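Local atomic coordinates of SspB protein (Streptomyces clavuligerus, PDB entry 6JUF), a protein that probably acts as a metal-dependent DNase in the phosphorothioation-sensing SspABCD-SspE system that defends the bacterium against phages. Residues F67-E72 with W89-L94; S85-E90 with E331-R336. All coordinates share one frame; numbering follows the deposited sequence.

Overall arrangement
Contact 1 and contact 2 sit side by side, their centres about 8 Å apart, and both use helix 89-95. The chain leaves helix 57-66, runs out along strand 70-74, comes back along strand 83-87 and turns directly into helix 89-95. Contact 1 sets the beginning of this hairpin against that helix, while contact 2 brings helix 330-336, some 240 residues further on, against the end of the hairpin and the first turn of the same helix. Strands 70-74 and 83-87 and helix 89-95 thus pack together, and helix 330-336 comes back from late in the chain to lie against them. Both contacts lie away from the magnesium-binding residue Glu18.

Contact 1. Residues F67-E72 with W89-L94; sequences FKLTRE and WEARWL
Leu69 meets Ala91 where the chain enters its first hairpin strand, and this pair carries the contact. The CB of Leu69 already lies 4.0 Å from Ala91 CB. CG stands anti to the carbonyl carbon and beside the backbone N (chi1 -61°), a setting that brings the branch alongside helix 89-95. Of the two methyls at the tip, CD2 does the touching, resting 3.8 Å from Ala91 CB and almost as near its CA. The leucine's own carbonyl joins in: Leu69 O comes to 3.4 Å from Ala91 CB, so the alanine methyl is packed by backbone and side chain together. The CA atoms of these two residues are 4.8 Å apart, a close approach that the small alanine side chain allows.

No direct hydrogen bond crosses between 67-72 and 89-94, but one water bridges them, donating to Lys68 O at 2.7 Å and to Glu90 OE1 at 2.8 Å. Lys68 O is also hydrogen-bonded by the side chain of Thr88, just ahead of the helix. The other carboxylate oxygen of Glu90 is taken by a salt bridge to Arg330, and the ammonium of Lys68 leads off to the carbonyls of Trp116 and Ser119. Lys68 has positive phi as the C-prime residue of a Schellman motif, in which Leu69 N bonds back to Ser64 O and ends helix 57-66. Leu69 thus sits between the end of that helix and strand 70-74, with helix 89-95 on its CD2 methyl and Leu27 of helix 24-34 also touching its side chain.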
loop_
_atom_site.group_PDB
_atom_site.type_symbol
_atom_site.label_atom_id
_atom_site.label_comp_id
_atom_site.label_asym_id
_atom_site.label_seq_id
_atom_site.Cartn_x
_atom_site.Cartn_y
_atom_site.Cartn_z
ATOM N N PHE B 67 -8.150 4.196 -14.498
ATOM C CA PHE B 67 -7.766 5.295 -13.552
ATOM C C PHE B 67 -7.440 6.584 -14.333
ATOM O O PHE B 67 -7.029 7.579 -13.730
ATOM C CB PHE B 67 -6.573 4.900 -12.640
ATOM C CG PHE B 67 -6.986 4.035 -11.473
ATOM C CD1 PHE B 67 -7.842 4.546 -10.486
ATOM C CD2 PHE B 67 -6.548 2.726 -11.380
ATOM C CE1 PHE B 67 -8.216 3.745 -9.413
ATOM C CE2 PHE B 67 -6.935 1.917 -10.342
ATOM C CZ PHE B 67 -7.788 2.402 -9.340
ATOM N N LYS B 68 -7.661 6.587 -15.644
ATOM C CA LYS B 68 -7.441 7.792 -16.481
ATOM C C LYS B 68 -5.974 8.145 -16.567
ATOM O O LYS B 68 -5.586 9.327 -16.725
ATOM C CB LYS B 68 -8.324 8.994 -16.058
ATOM C CG LYS B 68 -9.797 8.673 -15.793
ATOM C CD LYS B 68 -10.553 7.999 -16.913
ATOM C CE LYS B 68 -12.073 8.223 -16.848
ATOM N NZ LYS B 68 -12.652 7.779 -15.557
ATOM N N LEU B 69 -5.130 7.114 -16.453
ATOM C CA LEU B 69 -3.683 7.271 -16.509
ATOM C C LEU B 69 -3.167 7.010 -17.906
ATOM O O LEU B 69 -2.051 7.420 -18.251
ATOM C CB LEU B 69 -2.992 6.326 -15.495
ATOM C CG LEU B 69 -3.393 6.602 -14.027
ATOM C CD1 LEU B 69 -2.891 5.458 -13.161
ATOM C CD2 LEU B 69 -2.802 7.884 -13.445
ATOM N N THR B 70 -3.966 6.313 -18.722
ATOM C CA THR B 70 -3.686 6.201 -20.152
ATOM C C THR B 70 -4.962 6.399 -20.915
ATOM O O THR B 70 -6.058 6.319 -20.327
ATOM C CB THR B 70 -3.208 4.802 -20.547
ATOM O OG1 THR B 70 -4.190 3.815 -20.108
ATOM C CG2 THR B 70 -1.829 4.478 -19.929
ATOM N N ARG B 71 -4.775 6.742 -22.212
ATOM C CA ARG B 71 -5.848 6.666 -23.197
ATOM C C ARG B 71 -5.366 5.671 -24.248
ATOM O O ARG B 71 -4.147 5.482 -24.401
ATOM C CB ARG B 71 -6.126 8.034 -23.860
ATOM C CG ARG B 71 -7.047 9.019 -23.115
ATOM C CD ARG B 71 -8.437 8.792 -23.793
ATOM N NE ARG B 71 -9.128 9.970 -23.596
ATOM C CZ ARG B 71 -10.405 10.180 -23.691
ATOM N NH1 ARG B 71 -11.219 9.200 -24.076
ATOM N NH2 ARG B 71 -10.818 11.406 -23.398
ATOM N N GLU B 72 -6.273 5.068 -24.998
ATOM C CA GLU B 72 -5.891 4.161 -26.038
ATOM C C GLU B 72 -6.455 4.662 -27.395
ATOM O O GLU B 72 -7.532 5.282 -27.480
ATOM C CB GLU B 72 -6.378 2.714 -25.734
ATOM C CG GLU B 72 -5.760 2.129 -24.469
ATOM C CD GLU B 72 -6.100 0.678 -24.299
ATOM O OE1 GLU B 72 -6.731 0.056 -25.184
ATOM O OE2 GLU B 72 -5.767 0.158 -23.223
ATOM N N TRP B 89 -1.787 13.389 -19.316
ATOM C CA TRP B 89 -1.097 14.443 -18.578
ATOM C C TRP B 89 -1.302 14.228 -17.105
ATOM O O TRP B 89 -0.398 14.526 -16.313
ATOM C CB TRP B 89 -1.624 15.786 -19.069
ATOM C CG TRP B 89 -1.023 16.960 -18.299
ATOM C CD1 TRP B 89 0.103 17.705 -18.638
ATOM C CD2 TRP B 89 -1.496 17.552 -17.032
ATOM N NE1 TRP B 89 0.316 18.716 -17.731
ATOM C CE2 TRP B 89 -0.582 18.643 -16.716
ATOM C CE3 TRP B 89 -2.532 17.254 -16.158
ATOM C CZ2 TRP B 89 -0.768 19.475 -15.601
ATOM C CZ3 TRP B 89 -2.687 18.035 -15.024
ATOM C CH2 TRP B 89 -1.833 19.130 -14.754
ATOM N N GLU B 90 -2.478 13.704 -16.689
ATOM C CA GLU B 90 -2.679 13.444 -15.276
ATOM C C GLU B 90 -1.692 12.432 -14.697
ATOM O O GLU B 90 -1.254 12.532 -13.527
ATOM C CB GLU B 90 -4.175 13.016 -14.966
ATOM C CG GLU B 90 -5.164 14.165 -15.062
ATOM C CD GLU B 90 -5.505 14.623 -16.466
ATOM O OE1 GLU B 90 -5.153 13.899 -17.487
ATOM O OE2 GLU B 90 -6.141 15.656 -16.569
ATOM N N ALA B 91 -1.353 11.398 -15.475
ATOM C CA ALA B 91 -0.377 10.427 -15.030
ATOM C C ALA B 91 1.004 11.109 -14.929
ATOM O O ALA B 91 1.726 10.876 -13.942
ATOM C CB ALA B 91 -0.287 9.241 -15.991
ATOM N N ARG B 92 1.366 11.975 -15.871
ATOM C CA ARG B 92 2.624 12.730 -15.752
ATOM C C ARG B 92 2.594 13.580 -14.452
ATOM O O ARG B 92 3.626 13.666 -13.797
ATOM C CB ARG B 92 2.810 13.650 -16.967
ATOM C CG ARG B 92 3.924 14.677 -16.878
ATOM C CD ARG B 92 5.282 13.987 -16.789
ATOM N NE ARG B 92 6.426 14.918 -16.650
ATOM C CZ ARG B 92 6.888 15.382 -15.489
ATOM N NH1 ARG B 92 6.272 15.112 -14.317
ATOM N NH2 ARG B 92 7.955 16.194 -15.491
ATOM N N TRP B 93 1.476 14.211 -14.130
ATOM C CA TRP B 93 1.399 15.072 -12.965
ATOM C C TRP B 93 1.511 14.243 -11.685
ATOM O O TRP B 93 2.131 14.674 -10.729
ATOM C CB TRP B 93 0.114 15.888 -13.048
ATOM C CG TRP B 93 -0.154 16.674 -11.797
ATOM C CD1 TRP B 93 0.234 17.973 -11.493
ATOM C CD2 TRP B 93 -0.940 16.214 -10.650
ATOM N NE1 TRP B 93 -0.198 18.314 -10.236
ATOM C CE2 TRP B 93 -0.927 17.287 -9.685
ATOM C CE3 TRP B 93 -1.627 15.021 -10.346
ATOM C CZ2 TRP B 93 -1.588 17.185 -8.443
ATOM C CZ3 TRP B 93 -2.313 14.965 -9.122
ATOM C CH2 TRP B 93 -2.248 16.031 -8.185
ATOM N N LEU B 94 0.857 13.066 -11.615
ATOM C CA LEU B 94 0.768 12.315 -10.372
ATOM C C LEU B 94 1.901 11.334 -10.134
ATOM O O LEU B 94 2.491 11.252 -9.023
ATOM C CB LEU B 94 -0.573 11.521 -10.355
ATOM C CG LEU B 94 -0.722 10.615 -9.098
ATOM C CD1 LEU B 94 -0.828 11.438 -7.793
ATOM C CD2 LEU B 94 -1.919 9.685 -9.273
HETATM O O HOH W 1 -6.779 11.596 -17.468
#

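Contact 2. Residues S85-E90 with E331-R336; sequences SYPTWE and EDWARR
Trp333 reaches from helix 330-336 to the end of strand 83-87, its CG opposite the backbone N (chi1 -163°) and so carrying the indole outward, and there the ring N-H gives a hydrogen bond to Pro87 O: NE1 to O is 2.9 Å, with an angle of 159° at the hydrogen. The oxygen lies close to the indole plane, whereas the donor stands above the plane of the carbonyl. Further round the same ring, CZ2 packs against Pro87 CG at 3.7 Å, the two side chains crossing at about a right angle. Over one face of Trp333 sits the CA of Trp89, 3.8 Å from the centroid of the five-membered ring in a CH-pi contact. Trp89 CB lies 3.7 Å from Trp333 CD1.

The two indoles form an offset edge-to-face pair, planes at 80°, with the edge of Trp89 turned to the face of Trp333; Trp89 CD1 leads, 3.8 Å from Trp333 CB, which lies near the Trp89 plane. Here the antiparallel hairpin of strands 70-74 and 83-87 passes into helix 89-95, with Thr88 as the N-cap: its OG1 accepts from Ala91 N and also bonds to Lys68 O.

In the second shell, Pro328 O receives the indole N-H of Trp89, whose ring also meets Trp311 edge-to-face. The ring of Trp333 also meets that of Tyr337, Leu340 of helix 339-350 touches its side chain, and Val34 of helix 24-34 touches Pro87.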
loop_
_atom_site.group_PDB
_atom_site.type_symbol
_atom_site.label_atom_id
_atom_site.label_comp_id
_atom_site.label_asym_id
_atom_site.label_seq_id
_atom_site.Cartn_x
_atom_site.Cartn_y
_atom_site.Cartn_z
ATOM N N SER B 85 -1.419 2.351 -26.300
ATOM C CA SER B 85 -1.627 3.125 -25.012
ATOM C C SER B 85 -0.722 4.332 -24.887
ATOM O O SER B 85 0.395 4.275 -25.410
ATOM C CB SER B 85 -1.411 2.214 -23.793
ATOM O OG SER B 85 -2.428 1.228 -23.779
ATOM N N TYR B 86 -1.225 5.420 -24.325
ATOM C CA TYR B 86 -0.495 6.700 -24.250
ATOM C C TYR B 86 -0.783 7.225 -22.847
ATOM O O TYR B 86 -1.928 7.245 -22.449
ATOM C CB TYR B 86 -0.941 7.651 -25.348
ATOM C CG TYR B 86 -0.795 7.030 -26.719
ATOM C CD1 TYR B 86 0.411 7.185 -27.411
ATOM C CD2 TYR B 86 -1.855 6.332 -27.327
ATOM C CE1 TYR B 86 0.570 6.595 -28.678
ATOM C CE2 TYR B 86 -1.704 5.729 -28.559
ATOM C CZ TYR B 86 -0.505 5.905 -29.237
ATOM O OH TYR B 86 -0.332 5.369 -30.471
ATOM N N PRO B 87 0.272 7.666 -22.139
ATOM C CA PRO B 87 0.099 8.259 -20.822
ATOM C C PRO B 87 -0.625 9.635 -20.861
ATOM O O PRO B 87 -0.336 10.463 -21.728
ATOM C CB PRO B 87 1.563 8.437 -20.309
ATOM C CG PRO B 87 2.358 8.718 -21.567
ATOM C CD PRO B 87 1.669 7.856 -22.644
ATOM N N THR B 88 -1.569 9.860 -19.919
ATOM C CA THR B 88 -2.294 11.101 -19.886
ATOM C C THR B 88 -1.464 12.134 -19.167
ATOM O O THR B 88 -0.524 11.762 -18.398
ATOM C CB THR B 88 -3.615 10.911 -19.142
ATOM O OG1 THR B 88 -3.307 10.459 -17.807
ATOM C CG2 THR B 88 -4.484 9.878 -19.809
ATOM N N TRP B 89 -1.787 13.389 -19.316
ATOM C CA TRP B 89 -1.097 14.443 -18.578
ATOM C C TRP B 89 -1.302 14.228 -17.105
ATOM O O TRP B 89 -0.398 14.526 -16.313
ATOM C CB TRP B 89 -1.624 15.786 -19.069
ATOM C CG TRP B 89 -1.023 16.960 -18.299
ATOM C CD1 TRP B 89 0.103 17.705 -18.638
ATOM C CD2 TRP B 89 -1.496 17.552 -17.032
ATOM N NE1 TRP B 89 0.316 18.716 -17.731
ATOM C CE2 TRP B 89 -0.582 18.643 -16.716
ATOM C CE3 TRP B 89 -2.532 17.254 -16.158
ATOM C CZ2 TRP B 89 -0.768 19.475 -15.601
ATOM C CZ3 TRP B 89 -2.687 18.035 -15.024
ATOM C CH2 TRP B 89 -1.833 19.130 -14.754
ATOM N N GLU B 90 -2.478 13.704 -16.689
ATOM C CA GLU B 90 -2.679 13.444 -15.276
ATOM C C GLU B 90 -1.692 12.432 -14.697
ATOM O O GLU B 90 -1.254 12.532 -13.527
ATOM C CB GLU B 90 -4.175 13.016 -14.966
ATOM C CG GLU B 90 -5.164 14.165 -15.062
ATOM C CD GLU B 90 -5.505 14.623 -16.466
ATOM O OE1 GLU B 90 -5.153 13.899 -17.487
ATOM O OE2 GLU B 90 -6.141 15.656 -16.569
ATOM N N GLU B 331 -0.538 21.426 -23.013
ATOM C CA GLU B 331 -0.335 21.664 -24.442
ATOM C C GLU B 331 0.956 20.995 -24.890
ATOM O O GLU B 331 1.047 20.455 -25.986
ATOM C CB GLU B 331 -0.257 23.193 -24.710
ATOM C CG GLU B 331 -1.536 24.030 -24.541
ATOM C CD GLU B 331 -2.130 24.103 -23.114
ATOM O OE1 GLU B 331 -3.373 24.330 -23.014
ATOM O OE2 GLU B 331 -1.416 23.946 -22.063
ATOM N N ASP B 332 1.991 21.097 -24.067
ATOM C CA ASP B 332 3.284 20.492 -24.304
ATOM C C ASP B 332 3.133 18.999 -24.373
ATOM O O ASP B 332 3.662 18.335 -25.278
ATOM C CB ASP B 332 4.246 20.733 -23.155
ATOM C CG ASP B 332 4.713 22.168 -23.022
ATOM O OD1 ASP B 332 4.765 22.931 -24.001
ATOM O OD2 ASP B 332 5.093 22.500 -21.850
ATOM N N TRP B 333 2.378 18.468 -23.408
ATOM C CA TRP B 333 2.101 17.032 -23.405
ATOM C C TRP B 333 1.292 16.556 -24.605
ATOM O O TRP B 333 1.599 15.447 -25.151
ATOM C CB TRP B 333 1.405 16.711 -22.070
ATOM C CG TRP B 333 1.411 15.258 -21.709
ATOM C CD1 TRP B 333 0.371 14.351 -21.801
ATOM C CD2 TRP B 333 2.535 14.522 -21.164
ATOM N NE1 TRP B 333 0.788 13.083 -21.377
ATOM C CE2 TRP B 333 2.092 13.132 -20.978
ATOM C CE3 TRP B 333 3.865 14.864 -20.848
ATOM C CZ2 TRP B 333 2.949 12.159 -20.475
ATOM C CZ3 TRP B 333 4.734 13.885 -20.364
ATOM C CH2 TRP B 333 4.300 12.540 -20.174
ATOM N N ALA B 334 0.300 17.328 -25.027
ATOM C CA ALA B 334 -0.524 17.027 -26.178
ATOM C C ALA B 334 0.321 16.930 -27.447
ATOM O O ALA B 334 0.088 16.078 -28.278
ATOM C CB ALA B 334 -1.620 18.080 -26.294
ATOM N N ARG B 335 1.307 17.796 -27.584
ATOM C CA ARG B 335 2.172 17.812 -28.771
ATOM C C ARG B 335 3.050 16.570 -28.759
ATOM O O ARG B 335 3.303 15.937 -29.799
ATOM C CB ARG B 335 3.034 19.076 -28.757
ATOM C CG ARG B 335 2.283 20.324 -29.229
ATOM C CD ARG B 335 3.228 21.437 -29.655
ATOM N NE ARG B 335 4.006 21.885 -28.511
ATOM C CZ ARG B 335 3.621 22.834 -27.663
ATOM N NH1 ARG B 335 2.470 23.489 -27.827
ATOM N NH2 ARG B 335 4.407 23.143 -26.659
ATOM N N ARG B 336 3.524 16.179 -27.572
ATOM C CA ARG B 336 4.246 14.923 -27.441
ATOM C C ARG B 336 3.380 13.677 -27.703
ATOM O O ARG B 336 3.851 12.773 -28.426
ATOM C CB ARG B 336 4.972 14.795 -26.108
ATOM C CG ARG B 336 5.993 13.685 -25.999
ATOM C CD ARG B 336 6.921 13.835 -24.737
ATOM N NE ARG B 336 6.980 15.249 -24.304
ATOM C CZ ARG B 336 7.249 15.712 -23.075
ATOM N NH1 ARG B 336 7.590 14.888 -22.078
ATOM N NH2 ARG B 336 7.209 17.026 -22.849
#